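Local coordinates for protein caspase-3 (Porites astreoides, PDB 6WI4) that probably cleaves proteins after aspartate residues as a cysteine protease of the caspase family, acting in coral apoptosis, at residues A143-V148 against M221-L226; N76-D81 against C115-G120; F83-L88 against K123-Q128; T174-E179 against L187-R192; Y149-V154 against V215-S220. One frame throughout, in Å; residues are numbered along the deposited sequence.

Contact 1. Residues A143-V148 against M221-L226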
# COMPACT_ATOMS: atom_id res chain seq x y z
N ALA A 143 0.95 10.16 18.92
CA ALA A 143 1.47 10.43 17.59
C ALA A 143 1.36 9.21 16.68
O ALA A 143 1.03 9.33 15.49
CB ALA A 143 2.92 10.89 17.68
N GLU A 144 1.67 8.02 17.21
CA GLU A 144 1.69 6.80 16.41
C GLU A 144 0.31 6.19 16.23
O GLU A 144 0.20 5.16 15.55
CB GLU A 144 2.62 5.75 17.03
CG GLU A 144 4.11 6.14 17.05
CD GLU A 144 4.79 6.02 15.70
OE1 GLU A 144 4.16 5.52 14.75
OE2 GLU A 144 5.98 6.42 15.59
N ALA A 145 -0.74 6.77 16.80
CA ALA A 145 -2.06 6.18 16.64
C ALA A 145 -2.66 6.47 15.26
O ALA A 145 -2.28 7.42 14.56
CB ALA A 145 -3.02 6.68 17.73
N ASP A 146 -3.61 5.61 14.87
CA ASP A 146 -4.48 5.79 13.71
C ASP A 146 -3.75 5.55 12.39
O ASP A 146 -4.28 5.89 11.33
CB ASP A 146 -5.15 7.18 13.70
CG ASP A 146 -5.83 7.49 15.02
OD1 ASP A 146 -6.60 6.64 15.51
OD2 ASP A 146 -5.59 8.59 15.56
N PHE A 147 -2.58 4.93 12.43
CA PHE A 147 -1.94 4.37 11.25
C PHE A 147 -2.43 2.94 11.01
O PHE A 147 -2.69 2.19 11.95
CB PHE A 147 -0.42 4.32 11.40
CG PHE A 147 0.27 5.65 11.30
CD1 PHE A 147 0.43 6.44 12.42
CD2 PHE A 147 0.80 6.07 10.09
CE1 PHE A 147 1.09 7.64 12.34
CE2 PHE A 147 1.46 7.27 10.00
CZ PHE A 147 1.61 8.06 11.12
N VAL A 148 -2.52 2.57 9.74
CA VAL A 148 -2.71 1.17 9.36
C VAL A 148 -1.82 0.91 8.16
O VAL A 148 -1.77 1.72 7.22
CB VAL A 148 -4.19 0.82 9.09
CG1 VAL A 148 -4.82 1.70 8.01
CG2 VAL A 148 -4.31 -0.65 8.75
N MET A 221 -2.53 0.24 13.95
CA MET A 221 -2.61 1.10 15.13
C MET A 221 -3.93 1.87 15.15
O MET A 221 -4.03 2.91 15.81
CB MET A 221 -1.42 2.06 15.17
CG MET A 221 -0.08 1.38 15.51
SD MET A 221 0.52 0.33 14.17
CE MET A 221 2.29 0.35 14.49
N LEU A 222 -4.95 1.35 14.47
CA LEU A 222 -6.25 2.01 14.49
C LEU A 222 -6.91 1.90 15.86
O LEU A 222 -6.72 0.92 16.59
CB LEU A 222 -7.16 1.41 13.42
CG LEU A 222 -6.65 1.50 11.97
CD1 LEU A 222 -7.67 0.84 11.05
CD2 LEU A 222 -6.39 2.94 11.56
N ARG A 223 -7.67 2.93 16.21
CA ARG A 223 -8.43 2.99 17.46
C ARG A 223 -9.93 2.92 17.25
O ARG A 223 -10.68 2.86 18.24
CB ARG A 223 -8.11 4.30 18.20
CG ARG A 223 -6.67 4.49 18.59
CD ARG A 223 -6.49 5.89 19.20
NE ARG A 223 -6.87 6.92 18.23
CZ ARG A 223 -7.86 7.79 18.36
NH1 ARG A 223 -8.10 8.65 17.38
NH2 ARG A 223 -8.61 7.83 19.46
N LYS A 224 -10.39 2.97 16.00
CA LYS A 224 -11.79 2.88 15.63
C LYS A 224 -11.89 2.02 14.39
O LYS A 224 -10.89 1.75 13.72
CB LYS A 224 -12.38 4.28 15.37
CG LYS A 224 -12.18 5.28 16.49
CD LYS A 224 -12.72 6.65 16.11
CE LYS A 224 -12.43 7.67 17.20
NZ LYS A 224 -12.83 9.04 16.78
N GLU A 225 -13.12 1.61 14.05
CA GLU A 225 -13.37 1.00 12.75
C GLU A 225 -13.28 2.07 11.67
O GLU A 225 -13.73 3.21 11.85
CB GLU A 225 -14.73 0.32 12.72
CG GLU A 225 -14.71 -1.12 13.21
CD GLU A 225 -14.70 -1.22 14.71
OE1 GLU A 225 -15.74 -0.90 15.32
OE2 GLU A 225 -13.66 -1.61 15.28
N LEU A 226 -12.69 1.71 10.54
CA LEU A 226 -12.58 2.60 9.39
C LEU A 226 -13.57 2.11 8.34
O LEU A 226 -13.31 1.15 7.63
CB LEU A 226 -11.16 2.63 8.85
CG LEU A 226 -10.72 3.80 7.95
CD1 LEU A 226 -9.23 3.71 7.68
CD2 LEU A 226 -11.50 3.85 6.65

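Contact 2. Residues N76-D81 against C115-G120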
# COMPACT_ATOMS: atom_id res chain seq x y z
N ASN A 76 -1.94 21.21 4.57
CA ASN A 76 -3.01 21.46 5.53
C ASN A 76 -4.10 20.42 5.33
O ASN A 76 -4.85 20.47 4.35
CB ASN A 76 -3.57 22.87 5.37
CG ASN A 76 -4.84 23.08 6.17
OD1 ASN A 76 -5.02 22.48 7.22
ND2 ASN A 76 -5.74 23.93 5.67
N HIS A 77 -4.19 19.46 6.25
CA HIS A 77 -5.17 18.39 6.15
C HIS A 77 -6.44 18.69 6.93
O HIS A 77 -7.31 17.82 7.02
CB HIS A 77 -4.55 17.06 6.61
CG HIS A 77 -3.44 16.56 5.74
ND1 HIS A 77 -3.66 15.77 4.63
CD2 HIS A 77 -2.11 16.74 5.81
CE1 HIS A 77 -2.50 15.48 4.07
NE2 HIS A 77 -1.54 16.05 4.77
N THR A 78 -6.59 19.90 7.47
CA THR A 78 -7.84 20.27 8.13
C THR A 78 -9.09 20.03 7.28
O THR A 78 -10.10 19.57 7.84
CB THR A 78 -7.76 21.73 8.60
OG1 THR A 78 -6.63 21.89 9.46
CG2 THR A 78 -9.03 22.16 9.33
N PRO A 79 -9.11 20.28 5.97
CA PRO A 79 -10.33 20.00 5.20
C PRO A 79 -10.57 18.52 4.93
O PRO A 79 -11.59 18.18 4.34
CB PRO A 79 -10.12 20.76 3.89
CG PRO A 79 -8.67 20.95 3.78
CD PRO A 79 -8.14 21.05 5.16
N TYR A 80 -9.69 17.63 5.39
CA TYR A 80 -9.75 16.22 5.05
C TYR A 80 -10.03 15.38 6.28
O TYR A 80 -9.80 15.80 7.42
CB TYR A 80 -8.44 15.75 4.42
CG TYR A 80 -8.06 16.49 3.16
CD1 TYR A 80 -8.98 16.68 2.14
CD2 TYR A 80 -6.78 16.99 3.00
CE1 TYR A 80 -8.62 17.37 0.98
CE2 TYR A 80 -6.42 17.68 1.84
CZ TYR A 80 -7.34 17.86 0.85
OH TYR A 80 -6.96 18.54 -0.30
N ASP A 81 -10.50 14.16 6.03
CA ASP A 81 -10.77 13.18 7.08
C ASP A 81 -9.72 12.09 7.18
O ASP A 81 -9.69 11.38 8.20
CB ASP A 81 -12.13 12.50 6.83
CG ASP A 81 -13.31 13.43 7.06
OD1 ASP A 81 -13.21 14.33 7.92
OD2 ASP A 81 -14.33 13.24 6.37
N CYS A 115 2.38 15.36 11.99
CA CYS A 115 1.65 16.23 11.08
C CYS A 115 0.35 16.58 11.80
O CYS A 115 -0.56 15.76 11.90
CB CYS A 115 1.44 15.55 9.73
SG CYS A 115 0.15 16.22 8.62
N THR A 116 0.28 17.81 12.32
CA THR A 116 -0.73 18.14 13.32
C THR A 116 -2.14 18.01 12.77
O THR A 116 -3.06 17.61 13.49
CB THR A 116 -0.49 19.56 13.86
OG1 THR A 116 -0.60 20.50 12.78
CG2 THR A 116 0.90 19.66 14.45
N THR A 117 -2.34 18.34 11.49
CA THR A 117 -3.68 18.32 10.92
C THR A 117 -4.15 16.93 10.53
O THR A 117 -5.28 16.79 10.05
CB THR A 117 -3.77 19.26 9.71
OG1 THR A 117 -2.74 18.96 8.77
CG2 THR A 117 -3.62 20.72 10.17
N LEU A 118 -3.34 15.89 10.76
CA LEU A 118 -3.80 14.51 10.62
C LEU A 118 -3.96 13.81 11.96
O LEU A 118 -4.29 12.62 11.98
CB LEU A 118 -2.85 13.70 9.74
CG LEU A 118 -2.97 14.00 8.24
CD1 LEU A 118 -1.90 13.24 7.46
CD2 LEU A 118 -4.35 13.67 7.73
N VAL A 119 -3.71 14.49 13.09
CA VAL A 119 -3.89 13.84 14.38
C VAL A 119 -5.34 13.42 14.54
O VAL A 119 -6.27 14.19 14.24
CB VAL A 119 -3.42 14.76 15.51
CG1 VAL A 119 -3.80 14.18 16.88
CG2 VAL A 119 -1.91 14.94 15.43
N GLY A 120 -5.55 12.18 14.98
CA GLY A 120 -6.88 11.63 15.14
C GLY A 120 -7.49 11.07 13.88
O GLY A 120 -8.59 10.51 13.93

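Contact 3. Residues F83-L88 against K123-Q128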
# COMPACT_ATOMS: atom_id res chain seq x y z
N PHE A 83 -5.90 10.12 5.09
CA PHE A 83 -4.77 10.22 4.17
C PHE A 83 -4.39 8.82 3.72
O PHE A 83 -4.37 7.89 4.53
CB PHE A 83 -3.56 10.90 4.81
CG PHE A 83 -2.32 10.91 3.95
CD1 PHE A 83 -2.26 11.70 2.82
CD2 PHE A 83 -1.22 10.13 4.29
CE1 PHE A 83 -1.11 11.70 2.02
CE2 PHE A 83 -0.08 10.13 3.50
CZ PHE A 83 -0.03 10.92 2.36
N ILE A 84 -4.06 8.67 2.43
CA ILE A 84 -3.63 7.40 1.86
C ILE A 84 -2.27 7.59 1.19
O ILE A 84 -2.09 8.54 0.42
CB ILE A 84 -4.65 6.86 0.84
CG1 ILE A 84 -5.90 6.39 1.56
CG2 ILE A 84 -4.02 5.75 -0.03
CD1 ILE A 84 -7.01 5.94 0.61
N PHE A 85 -1.35 6.66 1.46
CA PHE A 85 -0.07 6.58 0.76
C PHE A 85 0.12 5.16 0.26
O PHE A 85 -0.02 4.21 1.04
CB PHE A 85 1.09 6.98 1.68
CG PHE A 85 2.44 6.87 1.04
CD1 PHE A 85 3.13 5.66 1.02
CD2 PHE A 85 3.04 7.99 0.48
CE1 PHE A 85 4.37 5.56 0.44
CE2 PHE A 85 4.30 7.89 -0.10
CZ PHE A 85 4.96 6.68 -0.12
N SER A 86 0.47 4.99 -1.01
CA SER A 86 0.68 3.65 -1.54
C SER A 86 1.92 3.66 -2.42
O SER A 86 2.21 4.64 -3.10
CB SER A 86 -0.55 3.15 -2.32
OG SER A 86 -0.79 3.95 -3.48
N ILE A 87 2.65 2.55 -2.40
CA ILE A 87 3.84 2.45 -3.23
C ILE A 87 3.95 1.04 -3.79
O ILE A 87 3.69 0.06 -3.10
CB ILE A 87 5.11 2.88 -2.47
CG1 ILE A 87 6.31 2.93 -3.43
CG2 ILE A 87 5.36 1.98 -1.26
CD1 ILE A 87 7.49 3.76 -2.89
N LEU A 88 4.32 0.97 -5.06
CA LEU A 88 4.47 -0.26 -5.82
C LEU A 88 5.91 -0.30 -6.31
O LEU A 88 6.29 0.51 -7.16
CB LEU A 88 3.48 -0.28 -7.00
CG LEU A 88 2.08 0.28 -6.74
CD1 LEU A 88 1.35 0.45 -8.08
CD2 LEU A 88 1.30 -0.64 -5.81
N LYS A 123 -4.47 7.20 8.81
CA LYS A 123 -3.34 7.33 7.90
C LYS A 123 -3.05 5.94 7.38
O LYS A 123 -2.52 5.10 8.11
CB LYS A 123 -2.13 7.92 8.62
CG LYS A 123 -2.42 9.33 9.19
CD LYS A 123 -1.41 9.75 10.24
CE LYS A 123 -1.82 9.32 11.66
NZ LYS A 123 -2.91 10.17 12.24
N MET A 124 -3.42 5.69 6.13
CA MET A 124 -3.38 4.36 5.53
C MET A 124 -2.18 4.25 4.61
O MET A 124 -2.01 5.09 3.72
CB MET A 124 -4.65 4.08 4.75
CG MET A 124 -5.91 4.07 5.60
SD MET A 124 -7.39 4.17 4.59
CE MET A 124 -7.69 5.94 4.66
N PHE A 125 -1.38 3.20 4.78
CA PHE A 125 -0.25 2.92 3.91
C PHE A 125 -0.44 1.56 3.27
O PHE A 125 -0.74 0.58 3.97
CB PHE A 125 1.06 2.97 4.71
CG PHE A 125 1.44 4.35 5.11
CD1 PHE A 125 0.77 5.01 6.12
CD2 PHE A 125 2.46 5.01 4.45
CE1 PHE A 125 1.11 6.30 6.48
CE2 PHE A 125 2.80 6.30 4.80
CZ PHE A 125 2.13 6.94 5.82
N PHE A 126 -0.29 1.49 1.95
CA PHE A 126 -0.40 0.24 1.20
C PHE A 126 0.92 -0.04 0.50
O PHE A 126 1.45 0.84 -0.19
CB PHE A 126 -1.52 0.30 0.16
CG PHE A 126 -2.87 0.60 0.73
CD1 PHE A 126 -3.29 1.91 0.92
CD2 PHE A 126 -3.75 -0.43 1.04
CE1 PHE A 126 -4.54 2.20 1.43
CE2 PHE A 126 -5.01 -0.15 1.56
CZ PHE A 126 -5.40 1.16 1.75
N PHE A 127 1.43 -1.26 0.64
CA PHE A 127 2.72 -1.62 0.07
C PHE A 127 2.57 -2.84 -0.82
O PHE A 127 2.13 -3.89 -0.35
CB PHE A 127 3.75 -1.93 1.16
CG PHE A 127 4.00 -0.82 2.11
CD1 PHE A 127 4.89 0.18 1.78
CD2 PHE A 127 3.36 -0.76 3.32
CE1 PHE A 127 5.13 1.24 2.66
CE2 PHE A 127 3.60 0.28 4.22
CZ PHE A 127 4.49 1.28 3.88
N GLN A 128 2.99 -2.73 -2.08
CA GLN A 128 3.24 -3.88 -2.93
C GLN A 128 4.74 -3.88 -3.21
O GLN A 128 5.23 -3.06 -4.00
CB GLN A 128 2.42 -3.84 -4.22
CG GLN A 128 2.84 -4.89 -5.25
CD GLN A 128 2.80 -6.31 -4.71
OE1 GLN A 128 1.85 -6.71 -4.03
NE2 GLN A 128 3.83 -7.09 -5.02

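Contact 4. Residues T174-E179 against L187-R192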
# COMPACT_ATOMS: atom_id res chain seq x y z
N THR A 174 -8.28 -4.57 -4.81
CA THR A 174 -9.29 -3.83 -5.57
C THR A 174 -10.58 -4.65 -5.70
O THR A 174 -11.67 -4.09 -5.59
CB THR A 174 -8.72 -3.40 -6.93
OG1 THR A 174 -8.34 -4.54 -7.69
CG2 THR A 174 -7.51 -2.52 -6.73
N LYS A 175 -10.47 -5.97 -5.87
CA LYS A 175 -11.66 -6.81 -5.95
C LYS A 175 -12.45 -6.77 -4.64
O LYS A 175 -13.66 -6.53 -4.64
CB LYS A 175 -11.27 -8.24 -6.30
CG LYS A 175 -12.45 -9.20 -6.41
CD LYS A 175 -12.04 -10.46 -7.16
N VAL A 176 -11.77 -6.99 -3.51
CA VAL A 176 -12.48 -7.01 -2.24
C VAL A 176 -13.06 -5.64 -1.91
O VAL A 176 -14.20 -5.53 -1.44
CB VAL A 176 -11.55 -7.49 -1.11
CG1 VAL A 176 -12.22 -7.28 0.25
CG2 VAL A 176 -11.19 -8.96 -1.29
N PHE A 177 -12.28 -4.56 -2.12
CA PHE A 177 -12.77 -3.24 -1.76
C PHE A 177 -13.93 -2.83 -2.65
O PHE A 177 -14.89 -2.20 -2.17
CB PHE A 177 -11.65 -2.20 -1.84
CG PHE A 177 -10.75 -2.13 -0.61
CD1 PHE A 177 -10.27 -3.29 -0.00
CD2 PHE A 177 -10.36 -0.90 -0.09
CE1 PHE A 177 -9.41 -3.21 1.11
CE2 PHE A 177 -9.51 -0.82 0.99
CZ PHE A 177 -9.03 -1.97 1.61
N GLU A 178 -13.88 -3.16 -3.95
CA GLU A 178 -15.01 -2.86 -4.82
C GLU A 178 -16.27 -3.55 -4.32
O GLU A 178 -17.35 -2.94 -4.29
CB GLU A 178 -14.72 -3.30 -6.26
CG GLU A 178 -13.80 -2.37 -7.01
CD GLU A 178 -13.89 -2.58 -8.51
OE1 GLU A 178 -13.89 -1.57 -9.24
OE2 GLU A 178 -13.96 -3.74 -8.96
N GLU A 179 -16.15 -4.81 -3.91
CA GLU A 179 -17.31 -5.59 -3.50
C GLU A 179 -17.85 -5.14 -2.15
O GLU A 179 -19.06 -5.26 -1.89
CB GLU A 179 -16.96 -7.08 -3.47
CG GLU A 179 -18.08 -7.97 -2.95
N LEU A 187 -10.33 -3.28 8.27
CA LEU A 187 -9.63 -4.46 8.77
C LEU A 187 -10.33 -5.73 8.31
O LEU A 187 -9.68 -6.71 7.92
CB LEU A 187 -9.51 -4.43 10.29
CG LEU A 187 -8.61 -3.34 10.87
CD1 LEU A 187 -8.41 -3.60 12.35
CD2 LEU A 187 -7.25 -3.29 10.18
N ARG A 188 -11.66 -5.73 8.31
CA ARG A 188 -12.39 -6.88 7.77
C ARG A 188 -12.11 -7.06 6.29
O ARG A 188 -11.97 -8.20 5.81
CB ARG A 188 -13.88 -6.71 8.02
CG ARG A 188 -14.23 -6.90 9.47
CD ARG A 188 -15.61 -7.50 9.63
NE ARG A 188 -15.88 -7.73 11.05
CZ ARG A 188 -17.02 -8.21 11.51
NH1 ARG A 188 -17.18 -8.39 12.82
NH2 ARG A 188 -18.00 -8.52 10.67
N MET A 189 -12.03 -5.96 5.53
CA MET A 189 -11.73 -6.09 4.11
C MET A 189 -10.33 -6.63 3.90
O MET A 189 -10.12 -7.50 3.05
CB MET A 189 -11.90 -4.75 3.40
CG MET A 189 -13.35 -4.31 3.32
SD MET A 189 -13.66 -3.06 2.05
CE MET A 189 -12.79 -1.66 2.76
N LEU A 190 -9.36 -6.16 4.68
CA LEU A 190 -8.00 -6.66 4.53
C LEU A 190 -7.89 -8.13 4.95
O LEU A 190 -7.06 -8.86 4.41
CB LEU A 190 -7.02 -5.76 5.29
CG LEU A 190 -6.81 -4.39 4.63
CD1 LEU A 190 -6.04 -3.45 5.56
CD2 LEU A 190 -6.07 -4.51 3.31
N THR A 191 -8.72 -8.57 5.90
CA THR A 191 -8.79 -10.00 6.21
C THR A 191 -9.26 -10.80 5.00
O THR A 191 -8.71 -11.86 4.68
CB THR A 191 -9.70 -10.22 7.41
OG1 THR A 191 -9.13 -9.57 8.56
CG2 THR A 191 -9.85 -11.71 7.73
N ARG A 192 -10.26 -10.28 4.28
CA ARG A 192 -10.72 -10.96 3.08
C ARG A 192 -9.68 -10.91 1.98
O ARG A 192 -9.57 -11.86 1.18
CB ARG A 192 -12.04 -10.35 2.62
CG ARG A 192 -13.22 -10.94 3.41
CD ARG A 192 -14.32 -9.95 3.65
NE ARG A 192 -15.33 -10.55 4.53
CZ ARG A 192 -15.24 -10.56 5.86
NH1 ARG A 192 -14.19 -10.01 6.46
NH2 ARG A 192 -16.19 -11.12 6.59

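Contact 5. Residues Y149-V154 against V215-S220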
# COMPACT_ATOMS: atom_id res chain seq x y z
N TYR A 149 -1.06 -0.18 8.21
CA TYR A 149 -0.06 -0.50 7.18
C TYR A 149 -0.47 -1.82 6.57
O TYR A 149 -0.40 -2.87 7.23
CB TYR A 149 1.35 -0.56 7.77
CG TYR A 149 1.74 0.61 8.65
CD1 TYR A 149 1.50 0.58 10.02
CD2 TYR A 149 2.36 1.74 8.12
CE1 TYR A 149 1.87 1.64 10.84
CE2 TYR A 149 2.72 2.81 8.95
CZ TYR A 149 2.48 2.74 10.30
OH TYR A 149 2.85 3.78 11.14
N ALA A 150 -0.91 -1.78 5.32
CA ALA A 150 -1.40 -2.96 4.61
C ALA A 150 -0.28 -3.47 3.71
O ALA A 150 0.02 -2.86 2.68
CB ALA A 150 -2.65 -2.63 3.82
N TYR A 151 0.35 -4.57 4.11
CA TYR A 151 1.50 -5.14 3.42
C TYR A 151 1.08 -6.30 2.52
O TYR A 151 0.27 -7.14 2.92
CB TYR A 151 2.50 -5.67 4.44
CG TYR A 151 3.34 -4.64 5.13
CD1 TYR A 151 4.55 -4.21 4.58
CD2 TYR A 151 2.97 -4.12 6.37
CE1 TYR A 151 5.35 -3.30 5.23
CE2 TYR A 151 3.77 -3.20 7.03
CZ TYR A 151 4.96 -2.80 6.45
OH TYR A 151 5.76 -1.88 7.09
N SER A 152 1.70 -6.38 1.34
CA SER A 152 1.35 -7.44 0.39
C SER A 152 1.77 -8.83 0.87
O SER A 152 1.14 -9.82 0.46
CB SER A 152 1.96 -7.15 -0.98
OG SER A 152 3.38 -7.23 -0.98
N THR A 153 2.81 -8.94 1.69
CA THR A 153 3.35 -10.25 2.06
C THR A 153 3.71 -10.23 3.55
O THR A 153 3.18 -9.42 4.32
CB THR A 153 4.49 -10.66 1.10
OG1 THR A 153 4.82 -12.04 1.32
CG2 THR A 153 5.75 -9.80 1.27
N VAL A 154 4.57 -11.16 3.97
CA VAL A 154 4.96 -11.35 5.36
C VAL A 154 6.43 -10.99 5.48
O VAL A 154 7.20 -11.22 4.54
CB VAL A 154 4.68 -12.81 5.79
CG1 VAL A 154 5.38 -13.15 7.12
CG2 VAL A 154 3.20 -13.06 5.86
N VAL A 215 0.94 -14.81 1.75
CA VAL A 215 0.04 -14.40 2.81
C VAL A 215 0.26 -12.91 2.98
O VAL A 215 1.41 -12.47 3.06
CB VAL A 215 0.36 -15.14 4.13
CG1 VAL A 215 -0.37 -14.55 5.30
CG2 VAL A 215 0.07 -16.63 3.99
N SER A 216 -0.82 -12.12 2.99
CA SER A 216 -0.65 -10.68 3.22
C SER A 216 -0.82 -10.39 4.70
O SER A 216 -1.32 -11.22 5.47
CB SER A 216 -1.62 -9.86 2.38
OG SER A 216 -2.98 -10.23 2.59
N SER A 217 -0.36 -9.22 5.13
CA SER A 217 -0.37 -8.90 6.55
C SER A 217 -0.76 -7.45 6.76
O SER A 217 -0.41 -6.59 5.95
CB SER A 217 0.99 -9.20 7.19
OG SER A 217 2.04 -8.45 6.60
N VAL A 218 -1.49 -7.18 7.83
CA VAL A 218 -1.87 -5.82 8.17
C VAL A 218 -1.31 -5.49 9.54
O VAL A 218 -1.41 -6.31 10.47
CB VAL A 218 -3.40 -5.61 8.10
CG1 VAL A 218 -4.17 -6.59 8.96
CG2 VAL A 218 -3.74 -4.18 8.49
N VAL A 219 -0.69 -4.32 9.66
CA VAL A 219 -0.22 -3.80 10.94
C VAL A 219 -1.14 -2.64 11.30
O VAL A 219 -1.15 -1.62 10.60
CB VAL A 219 1.24 -3.33 10.87
CG1 VAL A 219 1.68 -2.81 12.24
CG2 VAL A 219 2.18 -4.46 10.40
N SER A 220 -1.91 -2.77 12.38
CA SER A 220 -2.93 -1.78 12.69
C SER A 220 -2.63 -1.08 14.00
O SER A 220 -2.50 -1.74 15.04
CB SER A 220 -4.32 -2.40 12.75
OG SER A 220 -5.25 -1.41 13.16

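Contact 1. Residues A143-V148 against M221-L226
Asp146 and Arg223 each set CG anti to the carbonyl carbon, beside the backbone N, and in the arginine a bend at chi3 (-60°) places NE beside the carboxylate, with NH1 next to it. The guanidinium grips side-on: NE donates to Asp146 OD1 at 2.7 Å and NH1 to Asp146 OD2 at 3.1 Å, both oxygens being met on their syn side. The two planes are nevertheless turned 65° apart. Tyr4 OH is also hydrogen-bonded to Asp146 OD1, so that oxygen has two kinds of partner. An alanine in place of Asp146 would probably leave the Arg223 guanidinium without its countercharge and freer to turn, and Tyr4 OH without this mate. Beside the salt bridge two backbone bonds tie the segments, Asp146 N to Met221 O at 2.9 Å and Met221 N to Phe147 O at 2.8 Å. Leu222 adds the apolar part: its CG lies 3.8 Å from Val148 CB, and its CD2 rests 3.6 Å from Asp146 O. The contact carries the pairing of strands 147-151 and 217-220 past the end of the latter; Asp146 and Val148 bond on to strand 123-128 through Lys123 and Phe125, and Leu222 leans on Ile186 of helix 186-197.

Contact 2. Residues N76-D81 against C115-G120
Two connections that lead into neighbouring parallel strands of the caspase sheet meet here: a type I beta turn, His77 to Tyr80, before strand 83-88, and a short 3-10 segment, 116-118, before strand 123-128. His77 makes most of the contact. Its backbone N donates to Thr117 OG1 at 3.0 Å and 159°; chi1 of 53° puts OG1 between the backbone N and carbonyl carbon of Thr117, where it takes the His77 N-H. The same oxygen lies at the edge of the imidazole, in its plane. Leu118 covers one face of the ring, with CD1 over the centre, 3.9 Å from the centroid, in a CH-pi contact, while its CD2 touches His77 CB at 3.6 Å. Cys115 SG approaches obliquely, 3.6 Å from His77 CD2. The other branch of Thr117, CG2, packs 3.3 Å from Thr78 OG1, next to Asn76, whose OD1 accepts from Thr78 N in an Asx turn. Beyond the pair, His77 NE2 is bonded to Met72 O, and Lys121 NZ joins the two loops by bonding to the carbonyls of His77, Tyr80 and Thr117. The leucine over its face and the bond at NE2 probably limit rotation of the imidazole; as a carbonyl can only accept, NE2 is likely to carry a proton.

Contact 3. Residues F83-L88 against K123-Q128
Strands 83-88 and 123-128 are neighbouring parallel strands at the middle of the six-stranded sheet of the caspase fold, their axes 4.6 Å apart at closest approach and only 10° from parallel. Five backbone bonds alternate between them in the regular parallel pattern, from Met124 N to Phe83 O at 2.9 Å through to Gln128 N to Ile87 O at 3.1 Å. CA-H...O contacts fill in between, as from Phe125 CA to Phe85 O at 3.2 Å. Apolar packing differs on the two faces. On the face of Phe83, Phe85 and Ile87, the rings of Phe85 and Phe125 meet obliquely, their planes 38° apart and Phe85 CD1 3.6 Å from Phe125 CD2. Farther along, Ile87 CG2 lies 3.6 Å from Phe127 CD1, and Phe127 stacks on Tyr151 of the next strand. On the face of Ile84, Ser86 and Leu88, which helices 36-49 and 168-180 cover, Ile84 CG1 meets Met124 CE at 3.6 Å and Ile84 CG2 touches the edge of the Phe126 ring. Polar ends look elsewhere: Ser86 OG bonds to Val15 O, and Gln128 NE2 bonds to Ser159 OG and to an acidic side chain of the bound peptide, consistent with a place in the pocket that takes the substrate's aspartate in caspases. Beside that glutamine's amide, Leu88 CD2 packs 3.7 Å from Gln128 CB.

Contact 4. Residues T174-E179 against L187-R192
This is apolar helix-to-helix packing on one side of the central sheet, with Val176 and Phe177 of helix 168-180 buried against Met189 and Leu190 of helix 186-197 and Arg192 at the margin. The axes of the two short segments come within 9.2 Å, with their N-to-C directions 137° apart. Met189 lies over one face of the Phe177 ring: CE sits above its centre, 3.7 Å from the centroid, and SD also stands over that face at 4.2 Å from the centroid, a Met-aromatic contact. A bend at chi3 (-69°) folds CE back over the ring. Phe177 CE1 also touches Met189 CB at 3.7 Å, while Leu190 CD2 reaches the edge of the ring. An alanine at Phe177 would probably leave the Met189 methyl and sulfur without their aromatic platform and open a gap between the helices. Next to this pair Val176 CG1 rests 3.5 Å from Met189 O and 3.9 Å from Arg192 CB; the arginine head turns back to its own helix, NH1 bonding to Arg188 O. Phe228 touches both Phe177 and Met189, and Leu46 of helix 36-49 reaches Phe177. Such a helix pair, layered against a mainly parallel sheet, belongs to the alpha/beta architecture of the caspase fold.

Contact 5. Residues Y149-V154 against V215-S220
Tyr149 and Tyr151 both pack against Val219, from two residues apart on the same side of the sheet, and both cross it obliquely. Tyr149 brings CD1 to 4.0 Å from Val219 CB, with Val219 O at the edge of its ring; Tyr151 sets CE2 3.9 Å from Val219 CG2. The Val219 branches divide between the tyrosines, CG1 nearer Tyr149 and CG2 nearer Tyr151. Strands 149-151 and 217-220 run antiparallel at 168°, and 217-220 is the outermost strand of the caspase sheet within this chain. Tyr149 pairs with Val219, and Tyr151 with Ser217, each through two backbone bonds, three of the four at 2.8 Å, as from Tyr149 N to Val219 O. Ala150 and Val218 form the non-hydrogen-bonded pair between them, turned to the other face, where Leu190 of helix 186-197 covers both. Past the end of strand 149-151, chi1 of 59° puts Ser217 OG where it reaches Thr153 O, to which it donates at 2.7 Å in the carbonyl plane. Farther still Val154 and Val215 lie side by side, pointing the same way, with Val154 CG2 3.9 Å from Val215 CG1.

How the contacts relate
Contact 3 lies near the centre of the chain and contact 4 is also buried; contacts 1, 2 and 5 are only partly so. Contacts 1, 3 and 5 share one sheet: strand 147-151 serves both 1 and 5, and bonds to strand 123-128 of contact 3. Contact 4 sits against that sheet, its Leu187 packing on Val218 and Ser220 of contact 5 and on Val148 and Leu222 of contact 1. Contact 2, at one end of the strands, meets contact 3 through Leu118 and Phe83 but stays about 14 Å from contact 4 at nearest atoms. Chemistry follows place: strand ladders in contacts 3 and 5, aromatic and sulfur packing in 4, a salt bridge in 1, a histidine gripped by loops in 2.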